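Local coordinates for protein Gp26 (Listeria phage P40, PDB 4JZ5) that probably hydrolyses the glycan strands of Listeria cell-wall peptidoglycan, as a phage endolysin whose catalytic domain belongs to glycosyl hydrolase family 25, at residues V47-S52 and K67-V72; S99-C104 and T143-G148; K103-Q106 and E110-F113; H166-V171 and N218-S223. All blocks are in the same frame, centred on the assembly; numbering follows the deposited sequence.

Contact 1 is the buried one: purely apolar, it seats helix 62-72 on strand 46-53. Contacts 2 and 3 share K103 and C104 and both fix helix 87-106, but in different ways. Contact 2, at the surface, sets a tyrosine side chain against a threonine and a valine methyl, whereas contact 3 joins an exposed salt bridge to a buried cysteine-proline pair. Contact 4 is again mixed, with a leucine pair inside and a lysine bonded to a backbone carbonyl nearer the solvent. It meets contact 3 through T112 OG1 and L220 O, contact 2 through V147 O and D167 N, and contact 1 where W170 packs on V48.

Contact 1: residues V47-S52 and K67-V72; sequences VVIRSS and KGLDKV
V47 meets helix 62-72 with both of its methyl groups, and a single leucine, L69, receives them. CG2 of V47 lies 3.9 Å from CD2 of L69, while CG1 of V47 is 4.0 Å from CD1 of L69, so the two forked side chains are matched branch to branch, set at a slant to each other. Having CG1 anti to the backbone N (chi1 178°) turns both arms of the valine to the leucine, and even V47 CB comes within 4.1 Å of L69 CD1. V48 starts out the other way, from the far face of the strand, where it packs on W170 and D27. I49 returns to the helix side and makes the tightest approach: its short branch, CG2, stands 3.5 Å from L69 CD1. The long arm of the isoleucine is turned between its own N and carbonyl carbon (chi1 72°), and the isoleucine and the leucine run alongside each other, pointing opposite ways. CD1 of L69 is thereby shared by I49 and V47, whereas CD2 belongs to V47. Farther along, S51 OG bonds to Y79 O. The contact packs the helix of a beta-alpha-beta crossover on its first strand: strand 46-53 runs parallel to strand 76-81, helix 62-72 lies between them in the chain, I28 of strand 25-28 packs beside V47 and I49, and M74 touches both V47 and L69.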
loop_
_atom_site.group_PDB
_atom_site.type_symbol
_atom_site.label_atom_id
_atom_site.label_comp_id
_atom_site.label_asym_id
_atom_site.label_seq_id
_atom_site.Cartn_x
_atom_site.Cartn_y
_atom_site.Cartn_z
ATOM N N VAL A 47 2.710 -1.612 -8.581
ATOM C CA VAL A 47 1.358 -1.266 -8.161
ATOM C C VAL A 47 1.084 -1.898 -6.804
ATOM O O VAL A 47 1.402 -3.060 -6.588
ATOM C CB VAL A 47 0.307 -1.746 -9.186
ATOM C CG1 VAL A 47 -1.114 -1.430 -8.722
ATOM C CG2 VAL A 47 0.567 -1.120 -10.547
ATOM N N VAL A 48 0.493 -1.138 -5.888
ATOM C CA VAL A 48 0.002 -1.682 -4.631
ATOM C C VAL A 48 -1.523 -1.710 -4.687
ATOM O O VAL A 48 -2.145 -0.710 -5.020
ATOM C CB VAL A 48 0.448 -0.850 -3.414
ATOM C CG1 VAL A 48 0.356 -1.713 -2.151
ATOM C CG2 VAL A 48 1.869 -0.325 -3.596
ATOM N N ILE A 49 -2.131 -2.850 -4.375
ATOM C CA ILE A 49 -3.575 -2.974 -4.425
ATOM C C ILE A 49 -4.144 -3.176 -3.039
ATOM O O ILE A 49 -3.536 -3.815 -2.181
ATOM C CB ILE A 49 -4.050 -4.094 -5.380
ATOM C CG1 ILE A 49 -3.768 -5.487 -4.834
ATOM C CG2 ILE A 49 -3.409 -3.918 -6.742
ATOM C CD1 ILE A 49 -4.167 -6.602 -5.773
ATOM N N ARG A 50 -5.332 -2.638 -2.803
ATOM C CA ARG A 50 -5.979 -2.771 -1.499
ATOM C C ARG A 50 -6.487 -4.189 -1.292
ATOM O O ARG A 50 -7.201 -4.722 -2.140
ATOM C CB ARG A 50 -7.144 -1.797 -1.356
ATOM C CG ARG A 50 -7.663 -1.717 0.080
ATOM C CD ARG A 50 -8.629 -0.571 0.300
ATOM N NE ARG A 50 -9.931 -0.855 -0.284
ATOM C CZ ARG A 50 -10.994 -0.070 -0.154
ATOM N NH1 ARG A 50 -10.915 1.057 0.541
ATOM N NH2 ARG A 50 -12.139 -0.418 -0.720
ATOM N N SER A 51 -6.141 -4.785 -0.150
ATOM C CA SER A 51 -6.564 -6.133 0.177
ATOM C C SER A 51 -7.925 -6.205 0.846
ATOM O O SER A 51 -8.708 -7.118 0.583
ATOM C CB SER A 51 -5.544 -6.781 1.108
ATOM O OG SER A 51 -5.394 -6.072 2.328
ATOM N N SER A 52 -8.190 -5.254 1.740
ATOM C CA SER A 52 -9.226 -5.428 2.733
ATOM C C SER A 52 -9.407 -4.141 3.525
ATOM O O SER A 52 -8.488 -3.330 3.631
ATOM C CB SER A 52 -8.854 -6.578 3.678
ATOM O OG SER A 52 -7.465 -6.604 3.967
ATOM N N LYS A 67 -5.205 -10.568 -10.653
ATOM C CA LYS A 67 -5.160 -11.300 -11.910
ATOM C C LYS A 67 -4.719 -10.409 -13.062
ATOM O O LYS A 67 -3.993 -10.847 -13.957
ATOM C CB LYS A 67 -6.520 -11.907 -12.231
ATOM C CG LYS A 67 -6.889 -13.062 -11.328
ATOM C CD LYS A 67 -8.217 -13.692 -11.694
ATOM C CE LYS A 67 -9.376 -12.750 -11.483
ATOM N NZ LYS A 67 -10.682 -13.427 -11.709
ATOM N N GLY A 68 -5.188 -9.168 -13.078
ATOM C CA GLY A 68 -4.853 -8.271 -14.169
ATOM C C GLY A 68 -3.387 -7.899 -14.184
ATOM O O GLY A 68 -2.759 -7.795 -15.243
ATOM N N LEU A 69 -2.833 -7.667 -13.002
ATOM C CA LEU A 69 -1.429 -7.327 -12.897
ATOM C C LEU A 69 -0.563 -8.560 -13.198
ATOM O O LEU A 69 0.429 -8.466 -13.911
ATOM C CB LEU A 69 -1.156 -6.764 -11.502
ATOM C CG LEU A 69 -1.912 -5.460 -11.215
ATOM C CD1 LEU A 69 -1.964 -5.156 -9.732
ATOM C CD2 LEU A 69 -1.300 -4.287 -11.964
ATOM N N ASP A 70 -0.969 -9.724 -12.707
ATOM C CA ASP A 70 -0.244 -10.952 -13.009
ATOM C C ASP A 70 -0.240 -11.237 -14.516
ATOM O O ASP A 70 0.782 -11.646 -15.074
ATOM C CB ASP A 70 -0.870 -12.116 -12.248
ATOM C CG ASP A 70 -0.091 -13.400 -12.397
ATOM O OD1 ASP A 70 1.158 -13.388 -12.308
ATOM O OD2 ASP A 70 -0.735 -14.431 -12.603
ATOM N N LYS A 71 -1.373 -11.028 -15.175
ATOM C CA LYS A 71 -1.519 -11.268 -16.608
ATOM C C LYS A 71 -0.389 -10.628 -17.401
ATOM O O LYS A 71 0.198 -11.245 -18.289
ATOM C CB LYS A 71 -2.885 -10.683 -17.056
ATOM C CG LYS A 71 -3.122 -10.530 -18.566
ATOM C CD LYS A 71 -4.521 -9.942 -18.890
ATOM C CE LYS A 71 -4.665 -8.465 -18.521
ATOM N NZ LYS A 71 -6.000 -7.928 -18.907
ATOM N N VAL A 72 -0.114 -9.363 -17.089
ATOM C CA VAL A 72 0.826 -8.544 -17.843
ATOM C C VAL A 72 2.208 -8.506 -17.213
ATOM O O VAL A 72 3.104 -7.843 -17.741
ATOM C CB VAL A 72 0.313 -7.093 -18.029
ATOM C CG1 VAL A 72 -1.025 -7.101 -18.747
ATOM C CG2 VAL A 72 0.206 -6.351 -16.708
#

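Contact 2: residues S99-C104 and T143-G148; sequences SAYKKC and TGVKVG
Y101 reaches out from helix 87-106 to T143 and V145, and the contact is van der Waals, with no hydrogen bond across it. The outer end of the ring meets one methyl of V145: CG2 is 3.5 Å from Y101 OH and 3.7 Å from Y101 CZ. Nearer the root of the ring, CG2 of T143 lies 4.2 Å from Y101 CD2. Both methyls come at the ring obliquely. With chi1 at 175° the ring points away from the backbone N, off the helix and across to them.

The polar bonds hold the receiving side in shape. T143 OG1 accepts the N-H of V145 at 3.1 Å, nearly straight at 164°, which makes an ST turn, and the same hydroxyl donates to V139 O one helical turn back. Gripped on both counts, the threonine has its methyl fixed in place for the tyrosine. G144 between them takes positive phi as helix 128-143 ends, and the chain swings round to present V145.

L114 touches Y101, T143 and V145 alike. Helices 87-106 and 128-143 are thus joined over the start of strand 114-117, between successive beta-alpha units of the barrel known for family 25 hydrolases.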
loop_
_atom_site.group_PDB
_atom_site.type_symbol
_atom_site.label_atom_id
_atom_site.label_comp_id
_atom_site.label_asym_id
_atom_site.label_seq_id
_atom_site.Cartn_x
_atom_site.Cartn_y
_atom_site.Cartn_z
ATOM N N SER A 99 -4.625 -13.629 4.574
ATOM C CA SER A 99 -5.586 -14.335 3.744
ATOM C C SER A 99 -5.662 -13.760 2.333
ATOM O O SER A 99 -5.764 -14.506 1.361
ATOM C CB SER A 99 -6.958 -14.308 4.404
ATOM O OG SER A 99 -6.979 -15.151 5.539
ATOM N N ALA A 100 -5.617 -12.438 2.223
ATOM C CA ALA A 100 -5.622 -11.792 0.912
ATOM C C ALA A 100 -4.392 -12.188 0.101
ATOM O O ALA A 100 -4.485 -12.451 -1.105
ATOM C CB ALA A 100 -5.685 -10.283 1.076
ATOM N N TYR A 101 -3.243 -12.206 0.760
ATOM C CA TYR A 101 -2.009 -12.677 0.137
ATOM C C TYR A 101 -2.181 -14.117 -0.376
ATOM O O TYR A 101 -1.850 -14.429 -1.522
ATOM C CB TYR A 101 -0.864 -12.548 1.153
ATOM C CG TYR A 101 0.441 -13.122 0.673
ATOM C CD1 TYR A 101 1.254 -12.435 -0.209
ATOM C CD2 TYR A 101 0.860 -14.365 1.101
ATOM C CE1 TYR A 101 2.443 -12.975 -0.650
ATOM C CE2 TYR A 101 2.048 -14.902 0.674
ATOM C CZ TYR A 101 2.838 -14.217 -0.209
ATOM O OH TYR A 101 4.022 -14.766 -0.638
ATOM N N LYS A 102 -2.725 -14.984 0.464
ATOM C CA LYS A 102 -2.992 -16.355 0.053
ATOM C C LYS A 102 -3.973 -16.427 -1.119
ATOM O O LYS A 102 -3.802 -17.242 -2.015
ATOM C CB LYS A 102 -3.513 -17.160 1.241
ATOM C CG LYS A 102 -2.489 -17.386 2.347
ATOM C CD LYS A 102 -3.166 -18.051 3.544
ATOM C CE LYS A 102 -2.203 -18.510 4.624
ATOM N NZ LYS A 102 -2.937 -19.238 5.704
ATOM N N LYS A 103 -5.002 -15.600 -1.120
ATOM C CA LYS A 103 -5.962 -15.579 -2.220
ATOM C C LYS A 103 -5.275 -15.227 -3.539
ATOM O O LYS A 103 -5.538 -15.826 -4.578
ATOM C CB LYS A 103 -7.066 -14.570 -1.940
ATOM C CG LYS A 103 -8.086 -14.973 -0.895
ATOM C CD LYS A 103 -9.072 -13.834 -0.655
ATOM C CE LYS A 103 -10.056 -14.166 0.442
ATOM N NZ LYS A 103 -11.005 -15.227 0.023
ATOM N N CYS A 104 -4.388 -14.239 -3.496
ATOM C CA CYS A 104 -3.634 -13.890 -4.686
ATOM C C CYS A 104 -2.805 -15.075 -5.164
ATOM O O CYS A 104 -2.785 -15.391 -6.345
ATOM C CB CYS A 104 -2.722 -12.706 -4.411
ATOM S SG CYS A 104 -3.627 -11.146 -4.175
ATOM N N THR A 143 4.060 -14.892 6.880
ATOM C CA THR A 143 4.314 -14.931 5.449
ATOM C C THR A 143 5.786 -14.901 5.037
ATOM O O THR A 143 6.119 -15.377 3.964
ATOM C CB THR A 143 3.631 -13.743 4.733
ATOM O OG1 THR A 143 4.252 -12.508 5.122
ATOM C CG2 THR A 143 2.132 -13.719 5.002
ATOM N N GLY A 144 6.650 -14.296 5.839
ATOM C CA GLY A 144 8.032 -14.090 5.423
ATOM C C GLY A 144 8.198 -12.996 4.381
ATOM O O GLY A 144 9.307 -12.820 3.863
ATOM N N VAL A 145 7.118 -12.292 4.060
ATOM C CA VAL A 145 7.146 -11.219 3.074
ATOM C C VAL A 145 7.388 -9.922 3.826
ATOM O O VAL A 145 6.960 -9.770 4.977
ATOM C CB VAL A 145 5.811 -11.180 2.304
ATOM C CG1 VAL A 145 5.762 -10.021 1.302
ATOM C CG2 VAL A 145 5.593 -12.501 1.584
ATOM N N LYS A 146 8.079 -8.973 3.203
ATOM C CA LYS A 146 8.293 -7.680 3.842
ATOM C C LYS A 146 6.985 -6.914 4.010
ATOM O O LYS A 146 6.076 -7.002 3.177
ATOM C CB LYS A 146 9.287 -6.842 3.051
ATOM C CG LYS A 146 10.690 -7.428 3.052
ATOM C CD LYS A 146 11.685 -6.491 2.406
ATOM C CE LYS A 146 13.092 -7.056 2.406
ATOM N NZ LYS A 146 13.647 -7.226 3.778
ATOM N N VAL A 147 6.904 -6.166 5.100
ATOM C CA VAL A 147 5.706 -5.401 5.428
ATOM C C VAL A 147 6.116 -3.989 5.804
ATOM O O VAL A 147 6.899 -3.789 6.734
ATOM C CB VAL A 147 4.940 -6.026 6.607
ATOM C CG1 VAL A 147 3.697 -5.217 6.928
ATOM C CG2 VAL A 147 4.576 -7.465 6.307
ATOM N N GLY A 148 5.553 -3.015 5.096
ATOM C CA GLY A 148 5.764 -1.616 5.386
ATOM C C GLY A 148 4.550 -0.951 6.015
ATOM O O GLY A 148 3.555 -1.604 6.328
#

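Contact 3: residues K103-Q106 and E110-F113; sequences KCRQ and EPTF
The turn that carries the chain from helix 87-106 into strand 114-117 is clasped at its surface by a salt bridge between R105 and E110. The arginine takes the carboxylate side-on with two nitrogens, one for each oxygen. NE donates to E110 OE1 at 2.7 Å with an angle of 163° at the hydrogen, and NH2 of R105 donates to E110 OE2 at 2.9 Å. Both oxygens are met on their syn sides, yet the two flat groups are not coplanar: their planes stand 40° apart, so the fork is twisted. E110 starts away from the helix, and a bend at chi2 (-72°) brings its carboxylate back; the arginine bends in its turn at chi3. A water 2.7 Å from R105 O and 2.8 Å from E110 OE2 probably bridges the two, but other acceptors compete for its two protons, so the bridge may not be complete at all times.

In the fold this is the return limb of a beta-alpha-beta unit, in which the helix links the parallel strands 76-81 and 114-117. On its inner side the polar clasp gives way to apolar packing. P111 packs CG and CD against C104, with CG 3.7 Å from C104 CB and CD of P111 4.0 Å from that same carbon. The aliphatic root of R105 borders the proline too, CG being 4.3 Å from P111 CD. Behind them F76 packs on P111, while L62, A66 and L78 touch C104.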
loop_
_atom_site.group_PDB
_atom_site.type_symbol
_atom_site.label_atom_id
_atom_site.label_comp_id
_atom_site.label_asym_id
_atom_site.label_seq_id
_atom_site.Cartn_x
_atom_site.Cartn_y
_atom_site.Cartn_z
ATOM N N LYS A 103 -5.002 -15.600 -1.120
ATOM C CA LYS A 103 -5.962 -15.579 -2.220
ATOM C C LYS A 103 -5.275 -15.227 -3.539
ATOM O O LYS A 103 -5.538 -15.826 -4.578
ATOM C CB LYS A 103 -7.066 -14.570 -1.940
ATOM C CG LYS A 103 -8.086 -14.973 -0.895
ATOM C CD LYS A 103 -9.072 -13.834 -0.655
ATOM C CE LYS A 103 -10.056 -14.166 0.442
ATOM N NZ LYS A 103 -11.005 -15.227 0.023
ATOM N N CYS A 104 -4.388 -14.239 -3.496
ATOM C CA CYS A 104 -3.634 -13.890 -4.686
ATOM C C CYS A 104 -2.805 -15.075 -5.164
ATOM O O CYS A 104 -2.785 -15.391 -6.345
ATOM C CB CYS A 104 -2.722 -12.706 -4.411
ATOM S SG CYS A 104 -3.627 -11.146 -4.175
ATOM N N ARG A 105 -2.124 -15.745 -4.238
ATOM C CA ARG A 105 -1.296 -16.884 -4.621
ATOM C C ARG A 105 -2.140 -18.040 -5.167
ATOM O O ARG A 105 -1.701 -18.751 -6.069
ATOM C CB ARG A 105 -0.415 -17.345 -3.454
ATOM C CG ARG A 105 0.594 -16.303 -3.000
ATOM C CD ARG A 105 1.820 -16.953 -2.368
ATOM N NE ARG A 105 2.561 -17.715 -3.368
ATOM C CZ ARG A 105 2.787 -19.023 -3.347
ATOM N NH1 ARG A 105 2.361 -19.792 -2.353
ATOM N NH2 ARG A 105 3.444 -19.548 -4.355
ATOM N N GLN A 106 -3.350 -18.231 -4.644
ATOM C CA GLN A 106 -4.258 -19.241 -5.163
ATOM C C GLN A 106 -4.580 -19.004 -6.635
ATOM O O GLN A 106 -4.827 -19.959 -7.375
ATOM C CB GLN A 106 -5.548 -19.272 -4.346
ATOM C CG GLN A 106 -6.560 -20.313 -4.800
ATOM C CD GLN A 106 -6.318 -21.681 -4.197
ATOM O OE1 GLN A 106 -5.733 -21.805 -3.120
ATOM N NE2 GLN A 106 -6.779 -22.718 -4.886
ATOM N N GLU A 110 1.729 -13.407 -7.468
ATOM C CA GLU A 110 2.762 -13.394 -6.453
ATOM C C GLU A 110 3.043 -11.971 -5.975
ATOM O O GLU A 110 3.927 -11.302 -6.495
ATOM C CB GLU A 110 4.041 -14.035 -7.000
ATOM C CG GLU A 110 3.866 -15.492 -7.457
ATOM C CD GLU A 110 3.700 -16.479 -6.309
ATOM O OE1 GLU A 110 3.882 -16.081 -5.137
ATOM O OE2 GLU A 110 3.383 -17.661 -6.584
ATOM N N PRO A 111 2.316 -11.514 -4.955
ATOM C CA PRO A 111 2.646 -10.197 -4.394
ATOM C C PRO A 111 4.032 -10.206 -3.771
ATOM O O PRO A 111 4.423 -11.223 -3.181
ATOM C CB PRO A 111 1.587 -10.010 -3.304
ATOM C CG PRO A 111 0.493 -11.024 -3.608
ATOM C CD PRO A 111 1.232 -12.181 -4.218
ATOM N N THR A 112 4.765 -9.108 -3.877
ATOM C CA THR A 112 6.135 -9.074 -3.377
ATOM C C THR A 112 6.339 -8.170 -2.173
ATOM O O THR A 112 7.445 -8.064 -1.671
ATOM C CB THR A 112 7.115 -8.640 -4.463
ATOM O OG1 THR A 112 6.736 -7.364 -4.955
ATOM C CG2 THR A 112 7.129 -9.654 -5.616
ATOM N N PHE A 113 5.287 -7.512 -1.699
ATOM C CA PHE A 113 5.408 -6.593 -0.573
ATOM C C PHE A 113 4.019 -6.400 -0.001
ATOM O O PHE A 113 3.033 -6.424 -0.748
ATOM C CB PHE A 113 6.001 -5.244 -1.027
ATOM C CG PHE A 113 7.038 -4.681 -0.094
ATOM C CD1 PHE A 113 6.669 -4.025 1.076
ATOM C CD2 PHE A 113 8.380 -4.807 -0.387
ATOM C CE1 PHE A 113 7.634 -3.503 1.926
ATOM C CE2 PHE A 113 9.339 -4.281 0.452
ATOM C CZ PHE A 113 8.971 -3.634 1.610
HETATM O O HOH W 1 0.930 -18.938 -6.810
#

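Contact 4: residues H166-V171 and N218-S223; sequences HDLRWV and NKLKGS
NZ of K219 grips two groups belonging to D167: the backbone carbonyl directly and the carboxylate through a water. The direct bond, K219 NZ to D167 O, is 2.8 Å long; the ammonium nitrogen lies somewhat off the carbonyl plane, tilted from it by 20°. The water accepts from K219 NZ at 3.1 Å and donates to D167 OD1 at 2.8 Å. Charge does not meet charge here, since OD1 stays 5.3 Å from NZ; the other oxygen, OD2, is bound by K140 in a salt bridge and by the N-H of V147. The lysine is stretched out along its whole length (chi1 -176°) and so spans the distance from the helix.

On the buried side two leucines cross at about a right angle, CD1 of L168 touching CD2 of L220 at 3.7 Å. The bend of the chain at L168 is secured from its own side, its N-H going to H166 ND1 at 3.1 Å. F113 and L191 pack against L168, while F46 lies on L220.

Helix 214-220 ends in a Schellman motif, G222 taking positive phi, with S223 N bonded to N218 O and G222 N to K219 O. T112 OG1 bonds to L220 O. With F46, F113 and L168 all at or just before strand starts, this C-terminal helix closes the barrel at the end where its parallel strands begin.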
loop_
_atom_site.group_PDB
_atom_site.type_symbol
_atom_site.label_atom_id
_atom_site.label_comp_id
_atom_site.label_asym_id
_atom_site.label_seq_id
_atom_site.Cartn_x
_atom_site.Cartn_y
_atom_site.Cartn_z
ATOM N N HIS A 166 9.489 -1.664 10.766
ATOM C CA HIS A 166 8.887 -2.270 9.579
ATOM C C HIS A 166 9.832 -2.052 8.408
ATOM O O HIS A 166 10.916 -1.483 8.559
ATOM C CB HIS A 166 7.525 -1.647 9.283
ATOM C CG HIS A 166 7.616 -0.188 9.045
ATOM N ND1 HIS A 166 7.935 0.335 7.817
ATOM C CD2 HIS A 166 7.565 0.850 9.907
ATOM C CE1 HIS A 166 8.043 1.643 7.927
ATOM N NE2 HIS A 166 7.810 1.984 9.182
ATOM N N ASP A 167 9.410 -2.495 7.232
ATOM C CA ASP A 167 10.311 -2.603 6.102
ATOM C C ASP A 167 10.256 -1.482 5.067
ATOM O O ASP A 167 11.068 -1.504 4.135
ATOM C CB ASP A 167 10.062 -3.939 5.399
ATOM C CG ASP A 167 10.353 -5.109 6.295
ATOM O OD1 ASP A 167 11.470 -5.126 6.862
ATOM O OD2 ASP A 167 9.489 -5.979 6.465
ATOM N N LEU A 168 9.314 -0.552 5.149
ATOM C CA LEU A 168 9.250 0.513 4.154
ATOM C C LEU A 168 8.327 1.651 4.580
ATOM O O LEU A 168 7.162 1.431 4.876
ATOM C CB LEU A 168 8.793 -0.055 2.811
ATOM C CG LEU A 168 9.172 0.788 1.590
ATOM C CD1 LEU A 168 9.446 -0.109 0.379
ATOM C CD2 LEU A 168 8.088 1.796 1.253
ATOM N N ARG A 169 8.878 2.861 4.614
ATOM C CA ARG A 169 8.115 4.056 4.968
ATOM C C ARG A 169 7.382 4.630 3.760
ATOM O O ARG A 169 8.007 5.183 2.852
ATOM C CB ARG A 169 9.049 5.129 5.518
ATOM C CG ARG A 169 9.816 4.741 6.772
ATOM C CD ARG A 169 10.960 5.710 7.062
ATOM N NE ARG A 169 10.524 7.083 7.323
ATOM C CZ ARG A 169 10.219 7.574 8.519
ATOM N NH1 ARG A 169 10.300 6.831 9.613
ATOM N NH2 ARG A 169 9.835 8.839 8.614
ATOM N N TRP A 170 6.062 4.491 3.769
ATOM C CA TRP A 170 5.205 4.954 2.688
ATOM C C TRP A 170 4.413 6.138 3.245
ATOM O O TRP A 170 3.525 5.971 4.086
ATOM C CB TRP A 170 4.319 3.798 2.237
ATOM C CG TRP A 170 3.460 4.079 1.050
ATOM C CD1 TRP A 170 3.486 5.174 0.232
ATOM C CD2 TRP A 170 2.431 3.229 0.550
ATOM N NE1 TRP A 170 2.542 5.044 -0.745
ATOM C CE2 TRP A 170 1.873 3.861 -0.571
ATOM C CE3 TRP A 170 1.917 1.990 0.951
ATOM C CZ2 TRP A 170 0.824 3.306 -1.289
ATOM C CZ3 TRP A 170 0.885 1.436 0.232
ATOM C CH2 TRP A 170 0.337 2.098 -0.868
ATOM N N VAL A 171 4.783 7.339 2.817
ATOM C CA VAL A 171 4.275 8.565 3.422
ATOM C C VAL A 171 3.532 9.405 2.395
ATOM O O VAL A 171 4.041 9.650 1.300
ATOM C CB VAL A 171 5.415 9.400 4.031
ATOM C CG1 VAL A 171 4.853 10.591 4.791
ATOM C CG2 VAL A 171 6.282 8.544 4.956
ATOM N N ASN A 218 13.369 -1.317 -6.578
ATOM C CA ASN A 218 13.934 -2.657 -6.537
ATOM C C ASN A 218 13.486 -3.405 -5.285
ATOM O O ASN A 218 13.106 -4.567 -5.344
ATOM C CB ASN A 218 15.456 -2.577 -6.601
ATOM C CG ASN A 218 16.116 -3.940 -6.552
ATOM O OD1 ASN A 218 16.698 -4.323 -5.539
ATOM N ND2 ASN A 218 16.023 -4.680 -7.648
ATOM N N LYS A 219 13.494 -2.710 -4.154
ATOM C CA LYS A 219 13.070 -3.304 -2.889
ATOM C C LYS A 219 11.601 -3.725 -2.938
ATOM O O LYS A 219 11.234 -4.823 -2.497
ATOM C CB LYS A 219 13.320 -2.337 -1.732
ATOM C CG LYS A 219 12.988 -2.913 -0.384
ATOM C CD LYS A 219 13.495 -2.054 0.759
ATOM C CE LYS A 219 13.152 -2.681 2.092
ATOM N NZ LYS A 219 13.672 -1.889 3.234
ATOM N N LEU A 220 10.755 -2.862 -3.476
ATOM C CA LEU A 220 9.341 -3.183 -3.613
ATOM C C LEU A 220 9.155 -4.468 -4.398
ATOM O O LEU A 220 8.297 -5.297 -4.072
ATOM C CB LEU A 220 8.607 -2.055 -4.324
ATOM C CG LEU A 220 8.320 -0.822 -3.474
ATOM C CD1 LEU A 220 7.886 0.310 -4.359
ATOM C CD2 LEU A 220 7.247 -1.095 -2.433
ATOM N N LYS A 221 9.958 -4.624 -5.440
ATOM C CA LYS A 221 9.848 -5.755 -6.349
ATOM C C LYS A 221 10.414 -7.042 -5.762
ATOM O O LYS A 221 10.296 -8.095 -6.364
ATOM C CB LYS A 221 10.516 -5.404 -7.677
ATOM C CG LYS A 221 9.698 -4.410 -8.473
ATOM C CD LYS A 221 10.497 -3.687 -9.537
ATOM C CE LYS A 221 10.913 -4.585 -10.657
ATOM N NZ LYS A 221 11.523 -3.751 -11.730
ATOM N N GLY A 222 10.976 -6.968 -4.558
ATOM C CA GLY A 222 11.372 -8.158 -3.831
ATOM C C GLY A 222 12.868 -8.370 -3.809
ATOM O O GLY A 222 13.334 -9.448 -3.435
ATOM N N SER A 223 13.630 -7.354 -4.203
ATOM C CA SER A 223 15.090 -7.445 -4.194
ATOM C C SER A 223 15.556 -8.662 -4.982
ATOM O O SER A 223 14.881 -9.107 -5.909
ATOM C CB SER A 223 15.612 -7.512 -2.757
ATOM O OG SER A 223 15.239 -6.352 -2.034
HETATM O O HOH W 2 13.618 -4.106 5.437
#